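Local coordinates for AxyAgu115A (Amphibacillus xylanus NBRC 15112, PDB 6NPS), which is a family GH115 alpha-glucuronidase that probably hydrolyses glucuronic acid side groups of hemicelluloses such as arabinoglucuronoxylan, at residues K282-G287 with I300-E305; V571-V576 with D621-I626; K614-I619 with S637-F642. The protein carries 3 engineered substitutions. All coordinates share one frame; numbering follows the deposited sequence. Where two conformers were deposited one is given.

Contact 1: residues K282-G287 with I300-E305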
loop_
_atom_site.group_PDB
_atom_site.type_symbol
_atom_site.label_atom_id
_atom_site.label_comp_id
_atom_site.label_asym_id
_atom_site.label_seq_id
_atom_site.Cartn_x
_atom_site.Cartn_y
_atom_site.Cartn_z
ATOM N N LYS A 282 -42.646 -11.419 -36.919
ATOM C CA LYS A 282 -42.808 -12.801 -37.361
ATOM C C LYS A 282 -42.007 -13.747 -36.480
ATOM O O LYS A 282 -42.421 -14.890 -36.252
ATOM C CB LYS A 282 -42.405 -12.939 -38.859
ATOM C CG LYS A 282 -42.673 -14.338 -39.441
ATOM C CD LYS A 282 -44.081 -14.476 -40.047
ATOM C CE LYS A 282 -44.197 -15.705 -40.954
ATOM N NZ LYS A 282 -44.490 -15.351 -42.375
ATOM N N PHE A 283 -40.903 -13.266 -35.907
ATOM C CA PHE A 283 -40.172 -14.059 -34.932
ATOM C C PHE A 283 -41.046 -14.383 -33.718
ATOM O O PHE A 283 -41.152 -15.549 -33.315
ATOM C CB PHE A 283 -38.890 -13.309 -34.551
ATOM C CG PHE A 283 -38.003 -14.042 -33.580
ATOM C CD1 PHE A 283 -37.395 -15.246 -33.932
ATOM C CD2 PHE A 283 -37.734 -13.490 -32.334
ATOM C CE1 PHE A 283 -36.547 -15.912 -32.993
ATOM C CE2 PHE A 283 -36.907 -14.142 -31.392
ATOM C CZ PHE A 283 -36.295 -15.354 -31.738
ATOM N N TRP A 284 -41.714 -13.364 -33.148
ATOM C CA TRP A 284 -42.596 -13.557 -31.996
ATOM C C TRP A 284 -43.819 -14.391 -32.366
ATOM O O TRP A 284 -44.271 -15.228 -31.572
ATOM C CB TRP A 284 -43.012 -12.193 -31.434
ATOM C CG TRP A 284 -41.873 -11.468 -30.747
ATOM C CD1 TRP A 284 -40.781 -12.042 -30.160
ATOM C CD2 TRP A 284 -41.731 -10.054 -30.561
ATOM N NE1 TRP A 284 -39.964 -11.065 -29.621
ATOM C CE2 TRP A 284 -40.537 -9.840 -29.855
ATOM C CE3 TRP A 284 -42.518 -8.956 -30.895
ATOM C CZ2 TRP A 284 -40.086 -8.565 -29.507
ATOM C CZ3 TRP A 284 -42.065 -7.676 -30.535
ATOM C CH2 TRP A 284 -40.863 -7.499 -29.862
ATOM N N GLU A 285 -44.364 -14.172 -33.559
ATOM C CA GLU A 285 -45.478 -14.984 -34.051
ATOM C C GLU A 285 -45.111 -16.469 -34.162
ATOM O O GLU A 285 -45.872 -17.343 -33.728
ATOM C CB GLU A 285 -45.934 -14.464 -35.424
ATOM C CG GLU A 285 -47.059 -15.284 -35.993
ATOM C CD GLU A 285 -47.338 -14.974 -37.477
ATOM O OE1 GLU A 285 -46.771 -13.995 -38.010
ATOM O OE2 GLU A 285 -48.119 -15.726 -38.098
ATOM N N ASP A 286 -43.965 -16.787 -34.782
ATOM C CA ASP A 286 -43.575 -18.192 -34.886
ATOM C C ASP A 286 -43.257 -18.792 -33.520
ATOM O O ASP A 286 -43.516 -19.982 -33.286
ATOM C CB ASP A 286 -42.404 -18.322 -35.856
ATOM C CG ASP A 286 -42.872 -18.210 -37.338
ATOM O OD1 ASP A 286 -44.081 -17.934 -37.525
ATOM O OD2 ASP A 286 -42.073 -18.401 -38.289
ATOM N N GLY A 287 -42.743 -17.984 -32.592
ATOM C CA GLY A 287 -42.547 -18.472 -31.231
ATOM C C GLY A 287 -43.860 -18.813 -30.537
ATOM O O GLY A 287 -43.972 -19.840 -29.844
ATOM N N ILE A 300 -43.781 -10.287 -21.909
ATOM C CA ILE A 300 -43.981 -9.258 -22.927
ATOM C C ILE A 300 -42.980 -8.134 -22.658
ATOM O O ILE A 300 -42.285 -8.132 -21.642
ATOM C CB ILE A 300 -45.430 -8.741 -22.968
ATOM C CG1 ILE A 300 -45.834 -8.171 -21.598
ATOM C CG2 ILE A 300 -46.395 -9.886 -23.384
ATOM C CD1 ILE A 300 -47.082 -7.262 -21.648
ATOM N N GLY A 301 -42.903 -7.184 -23.586
ATOM C CA GLY A 301 -41.878 -6.161 -23.523
ATOM C C GLY A 301 -40.708 -6.490 -24.441
ATOM O O GLY A 301 -40.768 -7.424 -25.242
ATOM N N MET A 302 -39.608 -5.726 -24.287
ATOM C CA MET A 302 -38.399 -5.992 -25.068
ATOM C C MET A 302 -37.134 -5.314 -24.545
ATOM O O MET A 302 -36.997 -4.090 -24.651
ATOM C CB MET A 302 -38.620 -5.563 -26.517
ATOM C CG MET A 302 -37.674 -6.232 -27.493
ATOM S SD MET A 302 -37.662 -5.347 -29.065
ATOM C CE MET A 302 -36.323 -6.195 -29.938
ATOM N N ARG A 303 -36.179 -6.125 -24.091
ATOM C CA ARG A 303 -34.885 -5.640 -23.616
ATOM C C ARG A 303 -33.801 -6.164 -24.567
ATOM O O ARG A 303 -34.053 -7.089 -25.337
ATOM C CB ARG A 303 -34.618 -6.115 -22.189
ATOM C CG ARG A 303 -35.241 -5.238 -21.115
ATOM C CD ARG A 303 -34.739 -5.618 -19.732
ATOM N NE ARG A 303 -33.442 -5.016 -19.437
ATOM C CZ ARG A 303 -32.330 -5.709 -19.215
ATOM N NH1 ARG A 303 -32.354 -7.034 -19.254
ATOM N NH2 ARG A 303 -31.194 -5.078 -18.954
ATOM N N GLY A 304 -32.604 -5.581 -24.519
ATOM C CA GLY A 304 -31.531 -6.011 -25.390
ATOM C C GLY A 304 -31.119 -7.446 -25.114
ATOM O O GLY A 304 -31.463 -8.055 -24.093
ATOM N N GLU A 305 -30.352 -7.990 -26.058
ATOM C CA GLU A 305 -29.909 -9.376 -25.978
ATOM C C GLU A 305 -28.795 -9.546 -24.953
ATOM O O GLU A 305 -27.897 -8.701 -24.836
ATOM C CB GLU A 305 -29.433 -9.856 -27.343
ATOM C CG GLU A 305 -30.555 -10.072 -28.323
ATOM C CD GLU A 305 -30.056 -10.608 -29.639
ATOM O OE1 GLU A 305 -28.974 -10.164 -30.091
ATOM O OE2 GLU A 305 -30.733 -11.486 -30.208
#
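W284 and M302 meet where helix 277-291 of the TIM-barrel fold lies against the loop leaving the parallel barrel strand 298-300. The helix comes just before that strand in the chain, so the contact is local, joining an outer helix of the barrel to the loop that follows the strand. The two side chains cross at about a right angle. W284 advances with the far corner of its six-membered ring leading, its CG lying anti to the carbonyl carbon (chi1 -71°), and M302 passes that corner as an extended chain. The methionine therefore borders the edge of the indole and covers neither face: M302 CG lies near the ring plane, 3.9 Å from W284 CZ2. The sulfur takes part in a Met-aromatic contact of the edge type, in which M302 SD lies 5.1 Å from the centroid of the W284 six-membered ring, 78° off its normal. Beside it, G301 O accepts a hydrogen bond from Q331 of helix 317-338, a helix that also packs V327 and Q331 against W284. W271 also touches M302 and donates through its indole N-H to R303 O. Cutting W284 back to an alanine is likely to open a gap between the loop and helices 277-291 and 317-338, the M302 thioether losing the indole edge it lies along. In the backbone conformation of G301, any CB would be pressed against I300 O. The sulfur itself comes nearest the ring at its outermost carbon, with M302 SD 3.9 Å from W284 CH2.

Contact 2: residues V571-V576 with D621-I626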
loop_
_atom_site.group_PDB
_atom_site.type_symbol
_atom_site.label_atom_id
_atom_site.label_comp_id
_atom_site.label_asym_id
_atom_site.label_seq_id
_atom_site.Cartn_x
_atom_site.Cartn_y
_atom_site.Cartn_z
ATOM N N VAL A 571 -23.940 -29.281 4.128
ATOM C CA VAL A 571 -23.467 -28.568 5.314
ATOM C C VAL A 571 -21.955 -28.334 5.216
ATOM O O VAL A 571 -21.474 -27.201 5.310
ATOM C CB VAL A 571 -23.832 -29.350 6.588
ATOM C CG1 VAL A 571 -23.307 -28.612 7.820
ATOM C CG2 VAL A 571 -25.348 -29.555 6.648
ATOM N N TYR A 572 -21.189 -29.406 5.033
ATOM C CA TYR A 572 -19.742 -29.285 5.152
ATOM C C TYR A 572 -19.152 -28.413 4.041
ATOM O O TYR A 572 -18.362 -27.503 4.307
ATOM C CB TYR A 572 -19.117 -30.689 5.143
ATOM C CG TYR A 572 -17.626 -30.696 5.424
ATOM C CD1 TYR A 572 -17.144 -30.695 6.743
ATOM C CD2 TYR A 572 -16.704 -30.723 4.376
ATOM C CE1 TYR A 572 -15.759 -30.711 6.989
ATOM C CE2 TYR A 572 -15.338 -30.735 4.607
ATOM C CZ TYR A 572 -14.876 -30.738 5.911
ATOM O OH TYR A 572 -13.532 -30.755 6.137
ATOM N N TYR A 573 -19.492 -28.692 2.778
ATOM C CA TYR A 573 -18.889 -27.925 1.685
ATOM C C TYR A 573 -19.261 -26.434 1.741
ATOM O O TYR A 573 -18.349 -25.594 1.696
ATOM C CB TYR A 573 -19.276 -28.591 0.349
ATOM C CG TYR A 573 -18.878 -27.754 -0.844
ATOM C CD1 TYR A 573 -17.543 -27.574 -1.165
ATOM C CD2 TYR A 573 -19.835 -27.125 -1.634
ATOM C CE1 TYR A 573 -17.158 -26.789 -2.258
ATOM C CE2 TYR A 573 -19.470 -26.354 -2.726
ATOM C CZ TYR A 573 -18.128 -26.173 -3.011
ATOM O OH TYR A 573 -17.749 -25.388 -4.065
ATOM N N PRO A 574 -20.546 -26.028 1.824
ATOM C CA PRO A 574 -20.857 -24.583 2.010
ATOM C C PRO A 574 -20.166 -23.950 3.220
ATOM O O PRO A 574 -19.735 -22.792 3.145
ATOM C CB PRO A 574 -22.385 -24.560 2.217
ATOM C CG PRO A 574 -22.862 -25.852 1.814
ATOM C CD PRO A 574 -21.752 -26.861 1.826
ATOM N N THR A 575 -20.150 -24.626 4.377
ATOM C CA THR A 575 -19.543 -24.021 5.572
ATOM C C THR A 575 -18.057 -23.815 5.381
ATOM O O THR A 575 -17.542 -22.699 5.504
ATOM C CB THR A 575 -19.763 -24.905 6.815
ATOM O OG1 THR A 575 -21.152 -25.064 7.013
ATOM C CG2 THR A 575 -19.131 -24.249 8.073
ATOM N N VAL A 576 -17.354 -24.888 5.050
ATOM C CA VAL A 576 -15.905 -24.838 5.006
ATOM C C VAL A 576 -15.454 -24.002 3.831
ATOM O O VAL A 576 -14.499 -23.226 3.938
ATOM C CB VAL A 576 -15.317 -26.266 4.950
ATOM C CG1 VAL A 576 -13.800 -26.209 4.736
ATOM C CG2 VAL A 576 -15.670 -27.057 6.242
ATOM N N ASP A 621 -12.146 -30.012 -5.081
ATOM C CA ASP A 621 -11.887 -31.307 -5.703
ATOM C C ASP A 621 -12.683 -32.410 -5.031
ATOM O O ASP A 621 -13.237 -33.288 -5.714
ATOM C CB ASP A 621 -10.399 -31.644 -5.648
ATOM C CG ASP A 621 -9.575 -30.759 -6.550
ATOM O OD1 ASP A 621 -8.433 -30.413 -6.169
ATOM O OD2 ASP A 621 -10.082 -30.405 -7.639
ATOM N N GLU A 622 -12.723 -32.406 -3.690
ATOM C CA GLU A 622 -13.537 -33.387 -2.979
ATOM C C GLU A 622 -15.004 -33.268 -3.383
ATOM O O GLU A 622 -15.671 -34.277 -3.638
ATOM C CB GLU A 622 -13.352 -33.234 -1.457
ATOM C CG GLU A 622 -14.114 -34.288 -0.635
ATOM C CD GLU A 622 -13.706 -34.354 0.876
ATOM O OE1 GLU A 622 -12.980 -33.445 1.365
ATOM O OE2 GLU A 622 -14.127 -35.331 1.565
ATOM N N TYR A 623 -15.509 -32.040 -3.517
ATOM C CA TYR A 623 -16.911 -31.846 -3.874
ATOM C C TYR A 623 -17.220 -32.417 -5.258
ATOM O O TYR A 623 -18.289 -33.007 -5.482
ATOM C CB TYR A 623 -17.194 -30.363 -3.825
ATOM C CG TYR A 623 -18.599 -29.921 -4.124
ATOM C CD1 TYR A 623 -19.689 -30.396 -3.386
ATOM C CD2 TYR A 623 -18.823 -28.972 -5.097
ATOM C CE1 TYR A 623 -20.998 -29.947 -3.653
ATOM C CE2 TYR A 623 -20.101 -28.493 -5.359
ATOM C CZ TYR A 623 -21.181 -28.982 -4.635
ATOM O OH TYR A 623 -22.422 -28.486 -4.897
ATOM N N HIS A 624 -16.276 -32.278 -6.188
ATOM C CA HIS A 624 -16.430 -32.733 -7.557
ATOM C C HIS A 624 -16.259 -34.237 -7.708
ATOM O O HIS A 624 -16.591 -34.763 -8.770
ATOM C CB HIS A 624 -15.422 -32.001 -8.451
ATOM C CG HIS A 624 -15.768 -30.564 -8.665
ATOM N ND1 HIS A 624 -14.864 -29.638 -9.133
ATOM C CD2 HIS A 624 -16.918 -29.886 -8.436
ATOM C CE1 HIS A 624 -15.447 -28.453 -9.194
ATOM N NE2 HIS A 624 -16.691 -28.574 -8.776
ATOM N N THR A 625 -15.768 -34.944 -6.686
ATOM C CA THR A 625 -15.624 -36.384 -6.793
ATOM C C THR A 625 -16.533 -37.207 -5.871
ATOM O O THR A 625 -16.645 -38.420 -6.084
ATOM C CB THR A 625 -14.160 -36.792 -6.561
ATOM O OG1 THR A 625 -13.745 -36.374 -5.269
ATOM C CG2 THR A 625 -13.248 -36.113 -7.590
ATOM N N ILE A 626 -17.193 -36.616 -4.870
ATOM C CA ILE A 626 -18.069 -37.444 -4.039
ATOM C C ILE A 626 -19.215 -38.041 -4.872
ATOM O O ILE A 626 -19.703 -37.437 -5.842
ATOM C CB ILE A 626 -18.651 -36.678 -2.841
ATOM C CG1 ILE A 626 -19.214 -35.349 -3.301
ATOM C CG2 ILE A 626 -17.615 -36.491 -1.773
ATOM C CD1 ILE A 626 -20.255 -34.854 -2.386
HETATM O O HOH W 1 -12.072 -32.712 3.858
#
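The helical hairpin of helices 564-596 and 601-629 is joined here by a face-to-face stack of Y573 on Y623. The helices run in opposite directions, and these two residues bring their CA atoms to 7.1 Å. Both side chains extend with CG anti to the backbone N (chi1 171° in Y573), and the rings are nearly parallel, with planes 8° apart and centroids separated by 3.8 Å. The side chains nevertheless cross at about a right angle. Y623 CG sits over the middle of the Y573 ring, whereas Y573 CE2 lies over a face of the Y623 ring, offset toward its rim. Y623 CB adds a CH-pi contact, 4.1 Å from the Y573 centroid. To one side, a water donates to E622 OE1 and makes a weak bond with Y572 OH. The first helix is kinked at P574, whose nitrogen makes no bond to the preceding turn; just beyond, T575 OG1 and T575 N grip V571 O from opposite faces of its carbonyl plane. Around the pair, W422 touches Y573, and F631 meets Y623 with nearly parallel planes, while V571 and T575 pack on helix 500-519 and Y572 and V576 on helix 537-558.

Contact 3: residues K614-I619 with S637-F642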
loop_
_atom_site.group_PDB
_atom_site.type_symbol
_atom_site.label_atom_id
_atom_site.label_comp_id
_atom_site.label_asym_id
_atom_site.label_seq_id
_atom_site.Cartn_x
_atom_site.Cartn_y
_atom_site.Cartn_z
ATOM N N LYS A 614 -4.522 -23.669 -0.194
ATOM C CA LYS A 614 -4.469 -25.079 -0.560
ATOM C C LYS A 614 -5.755 -25.812 -0.171
ATOM O O LYS A 614 -6.273 -26.645 -0.939
ATOM C CB LYS A 614 -3.268 -25.721 0.117
ATOM C CG LYS A 614 -3.038 -27.183 -0.195
ATOM C CD LYS A 614 -1.617 -27.568 0.258
ATOM C CE LYS A 614 -1.458 -29.079 0.465
ATOM N NZ LYS A 614 -0.930 -29.452 1.827
ATOM N N ARG A 615 -6.293 -25.519 1.018
ATOM C CA ARG A 615 -7.516 -26.194 1.442
ATOM C C ARG A 615 -8.702 -25.814 0.555
ATOM O O ARG A 615 -9.598 -26.636 0.341
ATOM C CB ARG A 615 -7.797 -25.881 2.921
ATOM C CG ARG A 615 -9.137 -26.400 3.433
ATOM C CD ARG A 615 -9.056 -27.836 3.974
ATOM N NE ARG A 615 -10.324 -28.208 4.593
ATOM C CZ ARG A 615 -11.040 -29.285 4.289
ATOM N NH1 ARG A 615 -10.539 -30.256 3.563
ATOM N NH2 ARG A 615 -12.269 -29.382 4.734
ATOM N N ASP A 616 -8.721 -24.596 0.011
ATOM C CA ASP A 616 -9.803 -24.212 -0.899
ATOM C C ASP A 616 -9.832 -25.105 -2.142
ATOM O O ASP A 616 -10.904 -25.501 -2.616
ATOM C CB ASP A 616 -9.655 -22.743 -1.321
ATOM C CG ASP A 616 -10.653 -22.347 -2.425
ATOM O OD1 ASP A 616 -11.785 -21.925 -2.092
ATOM O OD2 ASP A 616 -10.300 -22.462 -3.624
ATOM N N GLN A 617 -8.668 -25.420 -2.690
ATOM C CA GLN A 617 -8.668 -26.275 -3.853
ATOM C C GLN A 617 -8.976 -27.719 -3.480
ATOM O O GLN A 617 -9.590 -28.440 -4.273
ATOM C CB GLN A 617 -7.327 -26.162 -4.581
ATOM C CG GLN A 617 -7.432 -26.530 -6.058
ATOM C CD GLN A 617 -8.783 -26.150 -6.687
ATOM O OE1 GLN A 617 -9.011 -24.988 -7.043
ATOM N NE2 GLN A 617 -9.674 -27.138 -6.842
ATOM N N GLU A 618 -8.583 -28.152 -2.283
ATOM C CA GLU A 618 -8.862 -29.523 -1.881
ATOM C C GLU A 618 -10.345 -29.739 -1.665
ATOM O O GLU A 618 -10.879 -30.773 -2.070
ATOM C CB GLU A 618 -8.083 -29.889 -0.629
ATOM C CG GLU A 618 -6.634 -30.166 -0.943
ATOM C CD GLU A 618 -5.788 -30.409 0.287
ATOM O OE1 GLU A 618 -6.306 -30.217 1.413
ATOM O OE2 GLU A 618 -4.597 -30.773 0.121
ATOM N N ILE A 619 -11.030 -28.781 -1.044
ATOM C CA ILE A 619 -12.433 -29.009 -0.762
ATOM C C ILE A 619 -13.270 -28.982 -2.050
ATOM O O ILE A 619 -14.257 -29.710 -2.155
ATOM C CB ILE A 619 -12.933 -27.998 0.271
ATOM C CG1 ILE A 619 -14.211 -28.525 0.900
ATOM C CG2 ILE A 619 -13.136 -26.611 -0.346
ATOM C CD1 ILE A 619 -14.917 -27.504 1.707
ATOM N N SER A 637 -16.565 -22.214 -10.405
ATOM C CA SER A 637 -16.449 -20.774 -10.614
ATOM C C SER A 637 -15.249 -20.215 -9.860
ATOM O O SER A 637 -15.067 -20.515 -8.675
ATOM C CB SER A 637 -17.714 -20.054 -10.122
ATOM O OG SER A 637 -18.864 -20.831 -10.351
ATOM N N GLU A 638 -14.440 -19.411 -10.554
ATOM C CA GLU A 638 -13.444 -18.563 -9.901
ATOM C C GLU A 638 -14.137 -17.737 -8.847
ATOM O O GLU A 638 -15.197 -17.160 -9.099
ATOM C CB GLU A 638 -12.761 -17.622 -10.899
ATOM C CG GLU A 638 -11.782 -18.291 -11.832
ATOM C CD GLU A 638 -10.651 -18.958 -11.077
ATOM O OE1 GLU A 638 -10.071 -18.310 -10.180
ATOM O OE2 GLU A 638 -10.356 -20.136 -11.372
ATOM N N HIS A 639 -13.531 -17.670 -7.648
ATOM C CA HIS A 639 -14.216 -17.020 -6.542
ATOM C C HIS A 639 -13.290 -16.259 -5.592
ATOM O O HIS A 639 -13.764 -15.761 -4.559
ATOM C CB HIS A 639 -15.019 -18.061 -5.771
ATOM C CG HIS A 639 -14.209 -19.233 -5.333
ATOM N ND1 HIS A 639 -13.937 -20.304 -6.156
ATOM C CD2 HIS A 639 -13.581 -19.492 -4.153
ATOM C CE1 HIS A 639 -13.183 -21.174 -5.505
ATOM N NE2 HIS A 639 -12.964 -20.711 -4.286
ATOM N N ILE A 640 -12.002 -16.124 -5.902
ATOM C CA ILE A 640 -11.036 -15.539 -4.973
ATOM C C ILE A 640 -10.553 -14.204 -5.511
ATOM O O ILE A 640 -10.049 -14.134 -6.638
ATOM C CB ILE A 640 -9.865 -16.500 -4.706
ATOM C CG1 ILE A 640 -10.366 -17.687 -3.845
ATOM C CG2 ILE A 640 -8.711 -15.749 -3.891
ATOM C CD1 ILE A 640 -9.359 -18.862 -3.792
ATOM N N GLY A 641 -10.662 -13.154 -4.685
ATOM C CA GLY A 641 -9.935 -11.906 -4.943
ATOM C C GLY A 641 -10.348 -11.163 -6.202
ATOM O O GLY A 641 -9.485 -10.658 -6.928
ATOM N N PHE A 642 -11.654 -11.074 -6.486
ATOM C CA PHE A 642 -12.067 -10.322 -7.674
ATOM C C PHE A 642 -11.588 -8.882 -7.543
ATOM O O PHE A 642 -11.633 -8.311 -6.455
ATOM C CB PHE A 642 -13.603 -10.331 -7.839
ATOM C CG PHE A 642 -14.148 -11.576 -8.439
ATOM C CD1 PHE A 642 -13.455 -12.789 -8.339
ATOM C CD2 PHE A 642 -15.366 -11.553 -9.144
ATOM C CE1 PHE A 642 -13.975 -13.965 -8.918
ATOM C CE2 PHE A 642 -15.912 -12.708 -9.682
ATOM C CZ PHE A 642 -15.222 -13.918 -9.591
#
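H639 drives the edge of its imidazole against the D616 carboxylate, and H639 NE2 donates a hydrogen bond of 2.8 Å to D616 OD1. The bond is nearly straight, with an angle of 168° at the hydrogen. It uses the syn lone pair of OD1, and the acceptor stays close to the plane of the ring. The carboxylate is twisted out of that plane, so the two flat groups are 44° apart. The side chains approach from opposite directions, D616 reaching off its helix with CG anti to the backbone N. Next to the histidine, I640 sends CD1 to the second carboxylate oxygen, 3.7 Å from D616 OD2.

A second in-plane bond holds the ring at its other nitrogen. H639 ND1 donates to S637 O at 2.8 Å, in the carbonyl plane and in the plane of the ring, so both nitrogens are engaged and the imidazole is held against turning. Reaching the carbonyl two residues back goes with the crowded chi1 of H639 (54°), in which CG lies between the backbone N and the carbonyl carbon. This buried histidine-carboxylate pair ties helix 601-629, the second arm of a long helical hairpin, to the loop that follows it and leads to strand 655-657. W422 stacks on the H639 ring and also touches D616, while L581 of helix 564-596 packs on the histidine. Farther along the loop, N650 donates to I640 O, and G641, at positive phi, shares backbone hydrogen bonds with K651. From the second subunit, N662 packs on Q617 and makes a weak hydrogen bond to E638 OE2.

Contact 1 comes first along the chain and closes a short loop of 12 residues within the TIM-barrel domain, complete long before the others begin; its centre lies about 41 Å from that of contact 2 and about 40 Å from that of contact 3. Contact 2 opens at 571-576 in helix 564-596 and closes across the hairpin at 621-626. Before it does so, contact 3 has opened at 614-619 on the same second helix, and it closes later, at 637-642, so the two cross. Their centres are about 12 Å apart, and V576 of contact 2 packs on I619 of contact 3. Together they bind the hairpin's two arms to each other and to the segment that follows them.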